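Long-range contacts in molybdopterin molybdotransferase (Pyrococcus horikoshii, PDB 1UZ5), which probably catalyses insertion of molybdate into adenylyl-molybdopterin, yielding Mo-molybdopterin and AMP in molybdenum cofactor biosynthesis: residues R346-P351 / V379-T384; P351-G356 / D374-V379. All coordinates share one frame; numbering follows the deposited sequence.

Contact 1: residues R346-P351 / V379-T384; sequences RRQFLP and VEIPET. With SO4 (sulfate ion), chain E.
Arg347 and Glu380 both hold CG anti to the backbone N (chi1 -169° and 171°); Arg347 is extended as far as NE, and its guanidinium ends between the carboxylates of Glu380 and Glu383. Arg347 NH1 meets Glu383 OE1 at the guanidinium edge in a 2.8 Å salt bridge, the two planes 75° apart. Arg347 NH2 makes a second salt bridge to Glu380 OE2, of doubtful length because NH2 is crowded in the model; Glu380 CG lies over one guanidinium face, toward its rim. Glu380 also runs beside Phe349, its CG 3.5 Å from ring atom CE2, while that ring packs on Thr309 and Leu313 of helix 304-322. On the other sheet face Gln348 lies alongside Ile381, Gln348 NE2 3.4 Å from Ile381 CD1. Antiparallel hydrogen-bonded pairs Gln348-Ile381 and Leu350-Val379 flank the non-hydrogen-bonded pair Phe349-Glu380. Arg346 NH2 donates to sulfate O1 (3.1 Å), an ion probably from the crystallisation liquor. An alanine in place of Arg347 would probably leave Glu380 and Glu383 without their shared positive partner. One cation thus serves Glu380 within strand 377-381, by the less certain bridge, and Glu383 just past its end, probably offsetting part of their negative charge.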
loop_
_atom_site.group_PDB
_atom_site.type_symbol
_atom_site.label_atom_id
_atom_site.label_comp_id
_atom_site.label_asym_id
_atom_site.label_seq_id
_atom_site.Cartn_x
_atom_site.Cartn_y
_atom_site.Cartn_z
ATOM N N ARG A 346 -20.855 -19.122 -21.127
ATOM C CA ARG A 346 -19.448 -18.862 -20.847
ATOM C C ARG A 346 -19.282 -18.019 -19.584
ATOM O O ARG A 346 -20.187 -17.282 -19.192
ATOM C CB ARG A 346 -18.799 -18.149 -22.038
ATOM C CG ARG A 346 -17.316 -17.854 -21.863
ATOM C CD ARG A 346 -16.713 -17.251 -23.126
ATOM N NE ARG A 346 -17.388 -16.017 -23.525
ATOM C CZ ARG A 346 -17.047 -15.281 -24.578
ATOM N NH1 ARG A 346 -16.033 -15.650 -25.349
ATOM N NH2 ARG A 346 -17.720 -14.175 -24.862
ATOM N N ARG A 347 -18.120 -18.140 -18.949
ATOM C CA ARG A 347 -17.818 -17.391 -17.734
ATOM C C ARG A 347 -17.567 -15.936 -18.120
ATOM O O ARG A 347 -16.650 -15.650 -18.888
ATOM C CB ARG A 347 -16.572 -17.977 -17.068
ATOM C CG ARG A 347 -16.295 -17.468 -15.668
ATOM C CD ARG A 347 -15.042 -18.122 -15.104
ATOM N NE ARG A 347 -14.898 -17.896 -13.670
ATOM C CZ ARG A 347 -15.742 -18.359 -12.752
ATOM N NH1 ARG A 347 -16.796 -19.077 -13.116
ATOM N NH2 ARG A 347 -15.531 -18.106 -11.467
ATOM N N GLN A 348 -18.376 -15.018 -17.598
ATOM C CA GLN A 348 -18.203 -13.609 -17.941
ATOM C C GLN A 348 -18.078 -12.668 -16.754
ATOM O O GLN A 348 -18.591 -12.936 -15.670
ATOM C CB GLN A 348 -19.358 -13.133 -18.822
ATOM C CG GLN A 348 -20.688 -13.039 -18.106
ATOM C CD GLN A 348 -21.738 -12.335 -18.938
ATOM O OE1 GLN A 348 -22.056 -12.763 -20.049
ATOM N NE2 GLN A 348 -22.286 -11.248 -18.404
ATOM N N PHE A 349 -17.389 -11.554 -16.981
ATOM C CA PHE A 349 -17.190 -10.538 -15.956
ATOM C C PHE A 349 -17.876 -9.253 -16.403
ATOM O O PHE A 349 -17.458 -8.609 -17.363
ATOM C CB PHE A 349 -15.698 -10.297 -15.729
ATOM C CG PHE A 349 -14.962 -11.510 -15.255
ATOM C CD1 PHE A 349 -14.652 -12.541 -16.137
ATOM C CD2 PHE A 349 -14.604 -11.641 -13.917
ATOM C CE1 PHE A 349 -13.995 -13.687 -15.694
ATOM C CE2 PHE A 349 -13.947 -12.785 -13.462
ATOM C CZ PHE A 349 -13.642 -13.810 -14.354
ATOM N N LEU A 350 -18.937 -8.895 -15.689
ATOM C CA LEU A 350 -19.730 -7.716 -15.996
ATOM C C LEU A 350 -19.253 -6.430 -15.330
ATOM O O LEU A 350 -19.200 -6.335 -14.102
ATOM C CB LEU A 350 -21.185 -7.968 -15.595
ATOM C CG LEU A 350 -22.148 -6.785 -15.687
ATOM C CD1 LEU A 350 -22.334 -6.399 -17.141
ATOM C CD2 LEU A 350 -23.483 -7.151 -15.058
ATOM N N PRO A 351 -18.893 -5.419 -16.136
ATOM C CA PRO A 351 -18.435 -4.146 -15.577
ATOM C C PRO A 351 -19.631 -3.480 -14.908
ATOM O O PRO A 351 -20.727 -3.469 -15.469
ATOM C CB PRO A 351 -17.976 -3.372 -16.810
ATOM C CG PRO A 351 -17.561 -4.451 -17.758
ATOM C CD PRO A 351 -18.665 -5.460 -17.590
ATOM N N VAL A 379 -18.393 -7.766 -11.758
ATOM C CA VAL A 379 -19.062 -8.859 -11.070
ATOM C C VAL A 379 -18.856 -10.097 -11.938
ATOM O O VAL A 379 -19.139 -10.075 -13.135
ATOM C CB VAL A 379 -20.570 -8.591 -10.927
ATOM C CG1 VAL A 379 -21.254 -9.798 -10.317
ATOM C CG2 VAL A 379 -20.797 -7.364 -10.059
ATOM N N GLU A 380 -18.351 -11.169 -11.337
ATOM C CA GLU A 380 -18.090 -12.411 -12.061
ATOM C C GLU A 380 -19.305 -13.334 -12.068
ATOM O O GLU A 380 -19.809 -13.724 -11.013
ATOM C CB GLU A 380 -16.894 -13.132 -11.433
ATOM C CG GLU A 380 -16.630 -14.539 -11.941
ATOM C CD GLU A 380 -15.522 -15.232 -11.163
ATOM O OE1 GLU A 380 -15.644 -15.364 -9.926
ATOM O OE2 GLU A 380 -14.529 -15.652 -11.791
ATOM N N ILE A 381 -19.773 -13.669 -13.269
ATOM C CA ILE A 381 -20.930 -14.548 -13.453
ATOM C C ILE A 381 -20.434 -15.898 -13.963
ATOM O O ILE A 381 -19.924 -15.994 -15.078
ATOM C CB ILE A 381 -21.897 -13.959 -14.472
ATOM C CG1 ILE A 381 -22.087 -12.462 -14.189
ATOM C CG2 ILE A 381 -23.228 -14.689 -14.394
ATOM C CD1 ILE A 381 -23.036 -11.773 -15.142
ATOM N N PRO A 382 -20.605 -16.961 -13.158
ATOM C CA PRO A 382 -20.194 -18.344 -13.434
ATOM C C PRO A 382 -20.393 -18.859 -14.853
ATOM O O PRO A 382 -21.341 -18.479 -15.544
ATOM C CB PRO A 382 -20.978 -19.151 -12.402
ATOM C CG PRO A 382 -21.038 -18.197 -11.237
ATOM C CD PRO A 382 -21.416 -16.910 -11.929
ATOM N N GLU A 383 -19.493 -19.748 -15.272
ATOM C CA GLU A 383 -19.536 -20.320 -16.617
ATOM C C GLU A 383 -20.903 -20.917 -16.915
ATOM O O GLU A 383 -21.250 -21.134 -18.080
ATOM C CB GLU A 383 -18.487 -21.428 -16.798
ATOM C CG GLU A 383 -17.340 -21.460 -15.786
ATOM C CD GLU A 383 -17.743 -22.046 -14.442
ATOM O OE1 GLU A 383 -18.364 -21.334 -13.612
ATOM O OE2 GLU A 383 -17.442 -23.243 -14.209
ATOM N N THR A 384 -21.670 -21.198 -15.864
ATOM C CA THR A 384 -22.987 -21.786 -16.045
ATOM C C THR A 384 -23.840 -20.849 -16.892
ATOM O O THR A 384 -24.044 -21.103 -18.081
ATOM C CB THR A 384 -23.700 -22.052 -14.688
ATOM O OG1 THR A 384 -24.289 -20.842 -14.202
ATOM C CG2 THR A 384 -22.711 -22.572 -13.644
HETATM S S SO4 E . -14.740 -11.561 -25.973
HETATM O O1 SO4 E . -15.877 -12.468 -26.697
HETATM O O2 SO4 E . -13.613 -11.583 -26.882
HETATM O O3 SO4 E . -15.194 -10.357 -25.757
HETATM O O4 SO4 E . -14.418 -12.329 -24.801
#

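Contact 2: residues P351-G356 / D374-V379; sequences PVKLEG and DADGFV
The flat carboxylate of Asp376 meets Leu354 through OD2, whose anti lone pair, directed away from OD1, accepts Leu354 N at 2.6 Å with an N-H...O angle of 157°. A water also donates to Asp376 OD2 (2.7 Å) and to Leu354 O, so two donors grip this one carboxylate oxygen; Lys353 NZ adds a weak bond to the same water. Lys353 runs beside the acid, its CG 3.5 Å from Asp376 OD2, but its NZ is not in direct contact with the Asp376 carboxylate. The Phe378 ring leads away from strand 351-354 and packs edge-to-face with Phe349, beside Thr309, Thr312 and Leu313 of helix 304-322. In the backbone, Val352 faces two successive residues, Asp376 and Gly377, in a classic beta bulge: its O accepts Asp376 N at 2.8 Å, and Gly377 N weakly. Val352 N in turn donates to Gly377 O (2.8 Å). The bulge sits where the chain leaves helix 368-374 and enters strand 377-381, in a closed set of five strands consistent with the beta-barrel of MoeA domain IV. Probably on the inner side of that barrel, Val352 holds CG1 anti to the carbonyl carbon (chi1 -55°), where it touches Val379 CG2 at 3.7 Å; the two side chains cross at about a right angle, with Ala359 against Val352 and Val394 and Val396 against Val379. Near the helix end, Asp374 O lies 3.3 Å from Lys353 CB, and Pro351 CB packs loosely against Ala375 CB.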
loop_
_atom_site.group_PDB
_atom_site.type_symbol
_atom_site.label_atom_id
_atom_site.label_comp_id
_atom_site.label_asym_id
_atom_site.label_seq_id
_atom_site.Cartn_x
_atom_site.Cartn_y
_atom_site.Cartn_z
ATOM N N PRO A 351 -18.893 -5.419 -16.136
ATOM C CA PRO A 351 -18.435 -4.146 -15.577
ATOM C C PRO A 351 -19.631 -3.480 -14.908
ATOM O O PRO A 351 -20.727 -3.469 -15.469
ATOM C CB PRO A 351 -17.976 -3.372 -16.810
ATOM C CG PRO A 351 -17.561 -4.451 -17.758
ATOM C CD PRO A 351 -18.665 -5.460 -17.590
ATOM N N VAL A 352 -19.434 -2.934 -13.714
ATOM C CA VAL A 352 -20.530 -2.279 -13.016
ATOM C C VAL A 352 -20.115 -0.942 -12.427
ATOM O O VAL A 352 -18.928 -0.670 -12.233
ATOM C CB VAL A 352 -21.073 -3.149 -11.858
ATOM C CG1 VAL A 352 -21.469 -4.517 -12.376
ATOM C CG2 VAL A 352 -20.025 -3.269 -10.760
ATOM N N LYS A 353 -21.112 -0.108 -12.156
ATOM C CA LYS A 353 -20.892 1.194 -11.553
ATOM C C LYS A 353 -21.480 1.109 -10.152
ATOM O O LYS A 353 -22.610 0.656 -9.975
ATOM C CB LYS A 353 -21.616 2.288 -12.339
ATOM C CG LYS A 353 -21.402 3.679 -11.759
ATOM C CD LYS A 353 -22.278 4.718 -12.433
ATOM C CE LYS A 353 -21.993 6.098 -11.866
ATOM N NZ LYS A 353 -22.092 6.109 -10.379
ATOM N N LEU A 354 -20.715 1.531 -9.155
ATOM C CA LEU A 354 -21.196 1.487 -7.788
ATOM C C LEU A 354 -21.809 2.820 -7.399
ATOM O O LEU A 354 -21.118 3.834 -7.329
ATOM C CB LEU A 354 -20.055 1.137 -6.834
ATOM C CG LEU A 354 -19.436 -0.246 -7.040
ATOM C CD1 LEU A 354 -18.304 -0.452 -6.052
ATOM C CD2 LEU A 354 -20.500 -1.316 -6.864
ATOM N N GLU A 355 -23.117 2.811 -7.168
ATOM C CA GLU A 355 -23.841 4.012 -6.777
ATOM C C GLU A 355 -24.348 3.846 -5.352
ATOM O O GLU A 355 -25.544 3.961 -5.086
ATOM C CB GLU A 355 -25.013 4.253 -7.728
ATOM C CG GLU A 355 -24.595 4.741 -9.099
ATOM C CD GLU A 355 -25.761 4.850 -10.057
ATOM O OE1 GLU A 355 -26.783 5.464 -9.686
ATOM O OE2 GLU A 355 -25.653 4.326 -11.185
ATOM N N GLY A 356 -23.423 3.578 -4.439
ATOM C CA GLY A 356 -23.783 3.384 -3.049
ATOM C C GLY A 356 -23.593 1.928 -2.677
ATOM O O GLY A 356 -22.465 1.448 -2.577
ATOM N N ASP A 374 -17.368 5.094 -16.100
ATOM C CA ASP A 374 -18.348 4.578 -15.138
ATOM C C ASP A 374 -18.007 3.265 -14.431
ATOM O O ASP A 374 -18.551 2.977 -13.364
ATOM C CB ASP A 374 -19.715 4.403 -15.816
ATOM C CG ASP A 374 -20.259 5.698 -16.378
ATOM O OD1 ASP A 374 -19.966 6.772 -15.810
ATOM O OD2 ASP A 374 -20.995 5.639 -17.383
ATOM N N ALA A 375 -17.126 2.463 -15.019
ATOM C CA ALA A 375 -16.767 1.176 -14.430
ATOM C C ALA A 375 -15.966 1.269 -13.128
ATOM O O ALA A 375 -14.794 1.630 -13.133
ATOM C CB ALA A 375 -16.005 0.341 -15.452
ATOM N N ASP A 376 -16.604 0.925 -12.015
ATOM C CA ASP A 376 -15.938 0.963 -10.718
ATOM C C ASP A 376 -15.349 -0.395 -10.377
ATOM O O ASP A 376 -14.451 -0.506 -9.543
ATOM C CB ASP A 376 -16.921 1.391 -9.632
ATOM C CG ASP A 376 -17.420 2.801 -9.835
ATOM O OD1 ASP A 376 -16.576 3.694 -10.069
ATOM O OD2 ASP A 376 -18.647 3.020 -9.758
ATOM N N GLY A 377 -15.862 -1.425 -11.039
ATOM C CA GLY A 377 -15.386 -2.774 -10.810
ATOM C C GLY A 377 -16.171 -3.759 -11.651
ATOM O O GLY A 377 -16.905 -3.367 -12.559
ATOM N N PHE A 378 -16.027 -5.045 -11.360
ATOM C CA PHE A 378 -16.752 -6.047 -12.122
ATOM C C PHE A 378 -17.338 -7.142 -11.249
ATOM O O PHE A 378 -16.857 -7.404 -10.143
ATOM C CB PHE A 378 -15.842 -6.666 -13.191
ATOM C CG PHE A 378 -14.644 -7.389 -12.637
ATOM C CD1 PHE A 378 -14.787 -8.611 -11.983
ATOM C CD2 PHE A 378 -13.367 -6.854 -12.780
ATOM C CE1 PHE A 378 -13.673 -9.288 -11.480
ATOM C CE2 PHE A 378 -12.253 -7.522 -12.282
ATOM C CZ PHE A 378 -12.407 -8.742 -11.631
ATOM N N VAL A 379 -18.393 -7.766 -11.758
ATOM C CA VAL A 379 -19.062 -8.859 -11.070
ATOM C C VAL A 379 -18.856 -10.097 -11.938
ATOM O O VAL A 379 -19.139 -10.075 -13.135
ATOM C CB VAL A 379 -20.570 -8.591 -10.927
ATOM C CG1 VAL A 379 -21.254 -9.798 -10.317
ATOM C CG2 VAL A 379 -20.797 -7.364 -10.059
HETATM O O HOH W 1 -19.230 5.465 -8.854
#

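Both contacts pair the same two strands, 347-354 and 377-381, and share Pro351 and Val379; contact 2 is nested in the chain loop that contact 1 closes. Contact 1 lies at the surface, and its regular antiparallel pairing is joined by charged side chains at and just past the end of strand 377-381. Contact 2 is partly buried: its pairing is distorted, an aspartate side chain accepts a backbone N-H in place of a carbonyl, and valines pack together. Their directions also differ, the short strand segments meeting at 154° in contact 1 but only 119° in contact 2. The two also touch where Leu350 O packs 3.5 Å from Phe378 CB.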